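PDB 2RKQ: peptidoglycan-recognition protein SD from Drosophila melanogaster, which recognises bacterial peptidoglycan in insect innate immunity, binding the cell wall of Gram-positive bacteria and activating the Toll pathway. Local coordinates for residues 26-31 and 137-142; 32-37 and 101-106. One frame throughout, in Å; residues are numbered along the deposited sequence.

Contact 1 (26-31 and 137-142); sequences LPRAVI and KLLGHR
Leu138 and Ile31 meet on the closely packed face of two parallel strands, where CD1 of Leu138 lies 3.7 Å from CG1 of Ile31. With CG anti to the backbone N (chi1 178°), the Leu138 chain sends CD1 over the neighbouring strand, where the same methyl also approaches CB of Ala29 at 4.1 Å. Ile158 of helix 152-158 and Ile100 of strand 97-102 continue this apolar layer around Ile31. Beneath it the backbones pair from Arg28-Lys137 to Ile31-Gly140, and five N-H...O=C bonds zip them together. In the three central bonds, among them Leu139 N to Ala29 O at 2.8 Å, the donor lies almost on the extension of the carbonyl bond. The last, His141 N to Ile31 O, has its donor 36° out of the carbonyl plane, as the chain leaves the strand. This pairing adds strand 136-140 as an edge to the mixed sheet of the amidase-like PGRP fold, next to strand 26-33. The opposite face carries Val30 and Leu139, and at its far end CG1 of Val30 packs 3.6 Å from CA of His141, whose ring nitrogens are engaged by Phe89 O and Ser149 OG. Toward the other end the contact opens to solvent, with Pro27 and Lys137 exposed and Arg28 partly so. Arg28 lays CD near CD1 of Leu139 at 3.9 Å, while its NE is bonded to Ser97 OG. Lys137, bent at chi2 (-58°), leads its ammonium end away from strand 26-33, and the bond from Lys137 N to Pro27 O, 3.0 Å long, ties the backbones here.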
ATOM      1  N   LEU A  26       3.368  -4.665  12.991  1.00 12.88           N
ATOM      2  CA  LEU A  26       3.571  -3.237  12.844  1.00 12.19           C
ATOM      3  C   LEU A  26       2.465  -2.459  13.521  1.00 12.25           C
ATOM      4  O   LEU A  26       1.309  -2.867  13.451  1.00 13.03           O
ATOM      5  CB  LEU A  26       3.610  -2.871  11.372  1.00 12.28           C
ATOM      6  CG  LEU A  26       4.682  -3.601  10.573  1.00 11.64           C
ATOM      7  CD1 LEU A  26       4.429  -3.463   9.090  1.00 12.36           C
ATOM      8  CD2 LEU A  26       6.078  -3.096  10.940  1.00 13.71           C
ATOM      9  N   PRO A  27       2.818  -1.357  14.208  1.00 11.33           N
ATOM     10  CA  PRO A  27       1.778  -0.577  14.882  1.00 11.69           C
ATOM     11  C   PRO A  27       0.833   0.229  13.999  1.00 11.06           C
ATOM     12  O   PRO A  27      -0.222   0.637  14.491  1.00 10.82           O
ATOM     13  CB  PRO A  27       2.549   0.345  15.821  1.00 11.70           C
ATOM     14  CG  PRO A  27       3.977   0.068  15.631  1.00 14.55           C
ATOM     15  CD  PRO A  27       4.180  -0.893  14.531  1.00 11.74           C
ATOM     16  N   ARG A  28       1.192   0.459  12.733  1.00 10.79           N
ATOM     17  CA  ARG A  28       0.415   1.368  11.880  1.00 11.59           C
ATOM     18  C   ARG A  28       0.219   0.801  10.493  1.00 11.38           C
ATOM     19  O   ARG A  28       1.071   0.069  10.003  1.00 11.27           O
ATOM     20  CB  ARG A  28       1.119   2.723  11.721  1.00 13.14           C
ATOM     21  CG  ARG A  28       1.698   3.262  12.995  1.00 15.39           C
ATOM     22  CD  ARG A  28       2.024   4.728  12.854  1.00 14.49           C
ATOM     23  NE  ARG A  28       3.082   5.021  11.890  1.00 14.49           N
ATOM     24  CZ  ARG A  28       3.899   6.074  12.019  1.00 15.46           C
ATOM     25  NH1 ARG A  28       3.783   6.885  13.062  1.00 13.61           N
ATOM     26  NH2 ARG A  28       4.842   6.302  11.120  1.00 15.22           N
ATOM     27  N   ALA A  29      -0.911   1.152   9.880  1.00 10.73           N
ATOM     28  CA  ALA A  29      -1.149   0.904   8.452  1.00 10.40           C
ATOM     29  C   ALA A  29      -1.406   2.240   7.790  1.00 10.53           C
ATOM     30  O   ALA A  29      -2.119   3.074   8.341  1.00 11.92           O
ATOM     31  CB  ALA A  29      -2.345  -0.021   8.261  1.00 10.41           C
ATOM     32  N   VAL A  30      -0.793   2.446   6.627  1.00 10.00           N
ATOM     33  CA  VAL A  30      -0.872   3.716   5.931  1.00 10.59           C
ATOM     34  C   VAL A  30      -1.465   3.462   4.556  1.00 10.78           C
ATOM     35  O   VAL A  30      -0.969   2.627   3.823  1.00 11.49           O
ATOM     36  CB  VAL A  30       0.522   4.389   5.801  1.00 10.51           C
ATOM     37  CG1 VAL A  30       0.438   5.652   4.945  1.00 12.64           C
ATOM     38  CG2 VAL A  30       1.032   4.772   7.182  1.00 10.40           C
ATOM     39  N   ILE A  31      -2.538   4.176   4.223  1.00 10.85           N
ATOM     40  CA  ILE A  31      -3.204   4.014   2.946  1.00 11.14           C
ATOM     41  C   ILE A  31      -2.789   5.120   1.983  1.00 10.60           C
ATOM     42  O   ILE A  31      -2.945   6.318   2.270  1.00 10.70           O
ATOM     43  CB  ILE A  31      -4.735   4.028   3.101  1.00 11.29           C
ATOM     44  CG1 ILE A  31      -5.192   3.017   4.166  1.00 11.51           C
ATOM     45  CG2 ILE A  31      -5.418   3.758   1.750  1.00 11.48           C
ATOM     46  CD1 ILE A  31      -4.769   1.569   3.884  1.00 13.94           C
ATOM     47  N   LYS A 137      -2.989   1.751  14.304  1.00 12.00           N
ATOM     48  CA  LYS A 137      -3.426   3.062  13.856  1.00 11.71           C
ATOM     49  C   LYS A 137      -3.528   3.015  12.357  1.00 12.02           C
ATOM     50  O   LYS A 137      -2.563   2.650  11.685  1.00 12.41           O
ATOM     51  CB  LYS A 137      -2.401   4.127  14.239  1.00 12.04           C
ATOM     52  CG  LYS A 137      -2.112   4.199  15.727  1.00 13.05           C
ATOM     53  CD  LYS A 137      -3.374   4.460  16.537  1.00 15.57           C
ATOM     54  CE  LYS A 137      -2.979   4.639  18.009  1.00 20.45           C
ATOM     55  NZ  LYS A 137      -4.157   4.581  18.929  1.00 22.13           N
ATOM     56  N   LEU A 138      -4.700   3.364  11.831  1.00 10.98           N
ATOM     57  CA  LEU A 138      -4.870   3.467  10.398  1.00 11.13           C
ATOM     58  C   LEU A 138      -4.723   4.921  10.007  1.00 11.82           C
ATOM     59  O   LEU A 138      -5.414   5.793  10.558  1.00 11.49           O
ATOM     60  CB  LEU A 138      -6.246   2.953   9.981  1.00 11.55           C
ATOM     61  CG  LEU A 138      -6.572   3.051   8.495  1.00 12.56           C
ATOM     62  CD1 LEU A 138      -5.831   1.994   7.708  1.00 12.83           C
ATOM     63  CD2 LEU A 138      -8.075   2.899   8.335  1.00 15.46           C
ATOM     64  N   LEU A 139      -3.858   5.191   9.032  1.00 11.18           N
ATOM     65  CA  LEU A 139      -3.568   6.567   8.633  1.00 11.09           C
ATOM     66  C   LEU A 139      -3.627   6.720   7.134  1.00 11.08           C
ATOM     67  O   LEU A 139      -3.305   5.792   6.410  1.00 10.98           O
ATOM     68  CB  LEU A 139      -2.156   6.952   9.065  1.00 11.54           C
ATOM     69  CG  LEU A 139      -1.947   6.872  10.578  1.00 12.42           C
ATOM     70  CD1 LEU A 139      -0.457   6.956  10.884  1.00 14.80           C
ATOM     71  CD2 LEU A 139      -2.674   8.000  11.268  1.00 13.78           C
ATOM     72  N   GLY A 140      -4.031   7.888   6.656  1.00 10.02           N
ATOM     73  CA  GLY A 140      -3.808   8.168   5.244  1.00 10.07           C
ATOM     74  C   GLY A 140      -2.378   8.602   5.023  1.00 10.83           C
ATOM     75  O   GLY A 140      -1.738   9.155   5.922  1.00 10.32           O
ATOM     76  N   HIS A 141      -1.892   8.392   3.806  1.00 10.92           N
ATOM     77  CA  HIS A 141      -0.548   8.791   3.410  1.00 10.72           C
ATOM     78  C   HIS A 141      -0.308  10.276   3.747  1.00 11.38           C
ATOM     79  O   HIS A 141       0.749  10.641   4.255  1.00 11.61           O
ATOM     80  CB  HIS A 141      -0.439   8.507   1.916  1.00 11.23           C
ATOM     81  CG  HIS A 141       0.957   8.475   1.380  1.00 10.30           C
ATOM     82  ND1 HIS A 141       1.206   8.348   0.031  1.00 11.16           N
ATOM     83  CD2 HIS A 141       2.164   8.554   1.988  1.00 12.66           C
ATOM     84  CE1 HIS A 141       2.512   8.351  -0.169  1.00 13.13           C
ATOM     85  NE2 HIS A 141       3.115   8.484   1.000  1.00 12.49           N
ATOM     86  N   ARG A 142      -1.317  11.111   3.507  1.00 11.92           N
ATOM     87  CA  ARG A 142      -1.202  12.544   3.776  1.00 12.76           C
ATOM     88  C   ARG A 142      -0.971  12.879   5.253  1.00 12.41           C
ATOM     89  O   ARG A 142      -0.567  14.003   5.581  1.00 13.77           O
ATOM     90  CB  ARG A 142      -2.456  13.276   3.305  1.00 12.44           C
ATOM     91  CG  ARG A 142      -3.755  12.783   3.926  1.00 13.28           C
ATOM     92  CD  ARG A 142      -4.927  13.657   3.517  1.00 14.87           C
ATOM     93  NE  ARG A 142      -5.152  13.597   2.081  1.00 14.53           N
ATOM     94  CZ  ARG A 142      -6.113  14.270   1.465  1.00 15.61           C
ATOM     95  NH1 ARG A 142      -6.941  15.032   2.177  1.00 15.07           N
ATOM     96  NH2 ARG A 142      -6.250  14.170   0.150  1.00 15.03           N
TER

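Contact 2 (32-37 and 101-106); sequences AHTAGG and AFIGNF
Gly104 N donates to Thr34 OG1 over 2.9 Å in an almost straight bond, 178° at the hydrogen. Thr34 presents that oxygen because chi1 of 60° sets OG1 between its own backbone N and carbonyl carbon. In return, Ala35 N donates to Gly104 O at 2.8 Å, from above the carbonyl plane. Farther out, Asn105 ND2 reaches Ala35 O at 3.0 Å; the acceptor lies in the amide plane, and Glu107 N holds the other end through OD1. An alanine in place of Asn105 would probably leave Ala35 O without this donor and the turn at 35-36 freer to move. A water accepts weakly from Asn105 N and donates to Gly36 O. Before the chains turn into loops, two backbone bonds of the parallel pairing, Phe102 N to Ala32 O and Thr34 N to Phe102 O, end the strand ladder. The His33 ring sits beside Asn105, its plane 63° from the amide, with CD2 meeting Phe106 N at the ring edge (3.0 Å). CB of His33 in turn touches the edge of Phe106 at CD1, 3.7 Å away, and CB of Ala32 packs on CB of Ala101 at 4.0 Å. His33, whose N is bonded to Ser149 OG, probably takes one metal-ligand place of the zinc amidases of this family, with His141 and Ser149 at the other two, serine standing where those enzymes have cysteine.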
ATOM      1  N   ALA A  32      -2.282   4.691   0.833  1.00 10.75           N
ATOM      2  CA  ALA A  32      -1.842   5.575  -0.239  1.00 10.81           C
ATOM      3  C   ALA A  32      -2.586   5.293  -1.532  1.00 10.78           C
ATOM      4  O   ALA A  32      -3.299   4.302  -1.650  1.00  9.80           O
ATOM      5  CB  ALA A  32      -0.337   5.399  -0.461  1.00 11.89           C
ATOM      6  N   HIS A  33      -2.468   6.215  -2.485  1.00 10.68           N
ATOM      7  CA  HIS A  33      -2.738   5.876  -3.879  1.00 10.97           C
ATOM      8  C   HIS A  33      -1.459   6.059  -4.674  1.00 12.11           C
ATOM      9  O   HIS A  33      -0.522   6.728  -4.221  1.00 12.32           O
ATOM     10  CB  HIS A  33      -3.953   6.625  -4.470  1.00 10.79           C
ATOM     11  CG  HIS A  33      -3.760   8.090  -4.771  1.00 11.91           C
ATOM     12  ND1 HIS A  33      -2.664   8.843  -4.403  1.00 14.64           N
ATOM     13  CD2 HIS A  33      -4.606   8.944  -5.400  1.00 10.96           C
ATOM     14  CE1 HIS A  33      -2.833  10.093  -4.824  1.00 12.96           C
ATOM     15  NE2 HIS A  33      -4.004  10.176  -5.420  1.00 16.48           N
ATOM     16  N   THR A  34      -1.415   5.432  -5.837  1.00 13.02           N
ATOM     17  CA  THR A  34      -0.214   5.547  -6.672  1.00 14.24           C
ATOM     18  C   THR A  34      -0.226   6.835  -7.469  1.00 15.47           C
ATOM     19  O   THR A  34       0.829   7.280  -7.947  1.00 16.25           O
ATOM     20  CB  THR A  34      -0.066   4.366  -7.626  1.00 14.43           C
ATOM     21  OG1 THR A  34      -1.209   4.299  -8.482  1.00 15.05           O
ATOM     22  CG2 THR A  34       0.050   3.087  -6.848  1.00 14.01           C
ATOM     23  N   ALA A  35      -1.427   7.404  -7.614  1.00 16.04           N
ATOM     24  CA  ALA A  35      -1.690   8.698  -8.261  1.00 17.90           C
ATOM     25  C   ALA A  35      -1.663   8.642  -9.777  1.00 19.11           C
ATOM     26  O   ALA A  35      -1.913   9.653 -10.442  1.00 21.15           O
ATOM     27  CB  ALA A  35      -0.756   9.800  -7.727  1.00 18.35           C
ATOM     28  N   GLY A  36      -1.383   7.465 -10.322  1.00 19.71           N
ATOM     29  CA  GLY A  36      -1.292   7.304 -11.777  1.00 19.69           C
ATOM     30  C   GLY A  36      -2.568   6.742 -12.357  1.00 19.70           C
ATOM     31  O   GLY A  36      -3.661   6.939 -11.811  1.00 20.11           O
ATOM     32  N   GLY A  37      -2.425   6.045 -13.478  1.00 19.12           N
ATOM     33  CA  GLY A  37      -3.558   5.438 -14.140  1.00 18.80           C
ATOM     34  C   GLY A  37      -4.166   4.303 -13.338  1.00 18.24           C
ATOM     35  O   GLY A  37      -3.491   3.653 -12.536  1.00 19.51           O
ATOM     36  N   ALA A 101      -1.053   0.649  -1.001  1.00  9.97           N
ATOM     37  CA  ALA A 101      -1.391   1.654  -2.011  1.00  9.55           C
ATOM     38  C   ALA A 101      -2.431   1.130  -2.967  1.00  9.75           C
ATOM     39  O   ALA A 101      -2.299   0.027  -3.506  1.00 10.09           O
ATOM     40  CB  ALA A 101      -0.148   2.097  -2.788  1.00 10.11           C
ATOM     41  N   PHE A 102      -3.485   1.915  -3.160  1.00  9.81           N
ATOM     42  CA  PHE A 102      -4.434   1.606  -4.199  1.00 10.09           C
ATOM     43  C   PHE A 102      -3.868   2.107  -5.511  1.00 10.75           C
ATOM     44  O   PHE A 102      -3.401   3.258  -5.618  1.00 10.30           O
ATOM     45  CB  PHE A 102      -5.748   2.325  -3.932  1.00 10.55           C
ATOM     46  CG  PHE A 102      -6.596   1.701  -2.858  1.00 10.31           C
ATOM     47  CD1 PHE A 102      -6.269   1.842  -1.513  1.00 10.56           C
ATOM     48  CD2 PHE A 102      -7.767   1.017  -3.206  1.00 11.12           C
ATOM     49  CE1 PHE A 102      -7.070   1.282  -0.533  1.00 10.38           C
ATOM     50  CE2 PHE A 102      -8.583   0.457  -2.227  1.00 11.64           C
ATOM     51  CZ  PHE A 102      -8.243   0.595  -0.893  1.00 11.58           C
ATOM     52  N   ILE A 103      -3.914   1.236  -6.508  1.00 10.44           N
ATOM     53  CA  ILE A 103      -3.425   1.612  -7.828  1.00 11.30           C
ATOM     54  C   ILE A 103      -4.481   2.500  -8.477  1.00 11.23           C
ATOM     55  O   ILE A 103      -5.649   2.097  -8.612  1.00 12.09           O
ATOM     56  CB  ILE A 103      -3.149   0.388  -8.716  1.00 11.13           C
ATOM     57  CG1 ILE A 103      -2.085  -0.509  -8.053  1.00 12.63           C
ATOM     58  CG2 ILE A 103      -2.734   0.870 -10.128  1.00 13.10           C
ATOM     59  CD1 ILE A 103      -1.905  -1.868  -8.702  1.00 13.43           C
ATOM     60  N   GLY A 104      -4.046   3.699  -8.858  1.00 11.59           N
ATOM     61  CA  GLY A 104      -4.928   4.696  -9.464  1.00 12.28           C
ATOM     62  C   GLY A 104      -4.852   6.036  -8.773  1.00 12.10           C
ATOM     63  O   GLY A 104      -4.004   6.251  -7.907  1.00 12.07           O
ATOM     64  N   ASN A 105      -5.758   6.937  -9.159  1.00 12.72           N
ATOM     65  CA  ASN A 105      -5.805   8.262  -8.587  1.00 13.12           C
ATOM     66  C   ASN A 105      -7.198   8.499  -8.044  1.00 13.48           C
ATOM     67  O   ASN A 105      -8.183   8.526  -8.795  1.00 14.37           O
ATOM     68  CB  ASN A 105      -5.434   9.339  -9.608  1.00 13.55           C
ATOM     69  CG  ASN A 105      -5.262  10.697  -8.960  1.00 16.26           C
ATOM     70  OD1 ASN A 105      -6.155  11.187  -8.265  1.00 18.79           O
ATOM     71  ND2 ASN A 105      -4.096  11.287  -9.143  1.00 20.95           N
ATOM     72  N   PHE A 106      -7.273   8.667  -6.733  1.00 13.14           N
ATOM     73  CA  PHE A 106      -8.566   8.710  -6.061  1.00 13.06           C
ATOM     74  C   PHE A 106      -8.826  10.044  -5.397  1.00 13.24           C
ATOM     75  O   PHE A 106      -9.478  10.131  -4.357  1.00 13.84           O
ATOM     76  CB  PHE A 106      -8.672   7.491  -5.142  1.00 12.76           C
ATOM     77  CG  PHE A 106      -8.459   6.229  -5.886  1.00 13.13           C
ATOM     78  CD1 PHE A 106      -7.267   5.513  -5.781  1.00 11.92           C
ATOM     79  CD2 PHE A 106      -9.400   5.826  -6.819  1.00 12.70           C
ATOM     80  CE1 PHE A 106      -7.070   4.377  -6.552  1.00 12.83           C
ATOM     81  CE2 PHE A 106      -9.215   4.706  -7.589  1.00 12.44           C
ATOM     82  CZ  PHE A 106      -8.042   3.973  -7.463  1.00 11.08           C
TER
HETATM   83  O   HOH W   1      -6.541   7.157 -12.297  1.00 39.86           O

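Overall arrangement
Both contacts use strand 26-33, which pairs with 136-140 in contact 1 and with 97-102 in contact 2, so three neighbouring strands of one sheet are joined. Contact 1 is the more buried, a regular ladder of backbone bonds whose side chains are largely apolar, opening to solvent at Pro27 and Lys137. Contact 2 begins as such a ladder but soon passes into loops, where a threonine hydroxyl, an asparagine amide and a water replace strand bonding at a partly exposed end. The two meet where ND1 of His141 lies 3.4 Å from CB of Ala32, and where CG2 of Ile31 packs 3.8 Å from CE1 of Phe102.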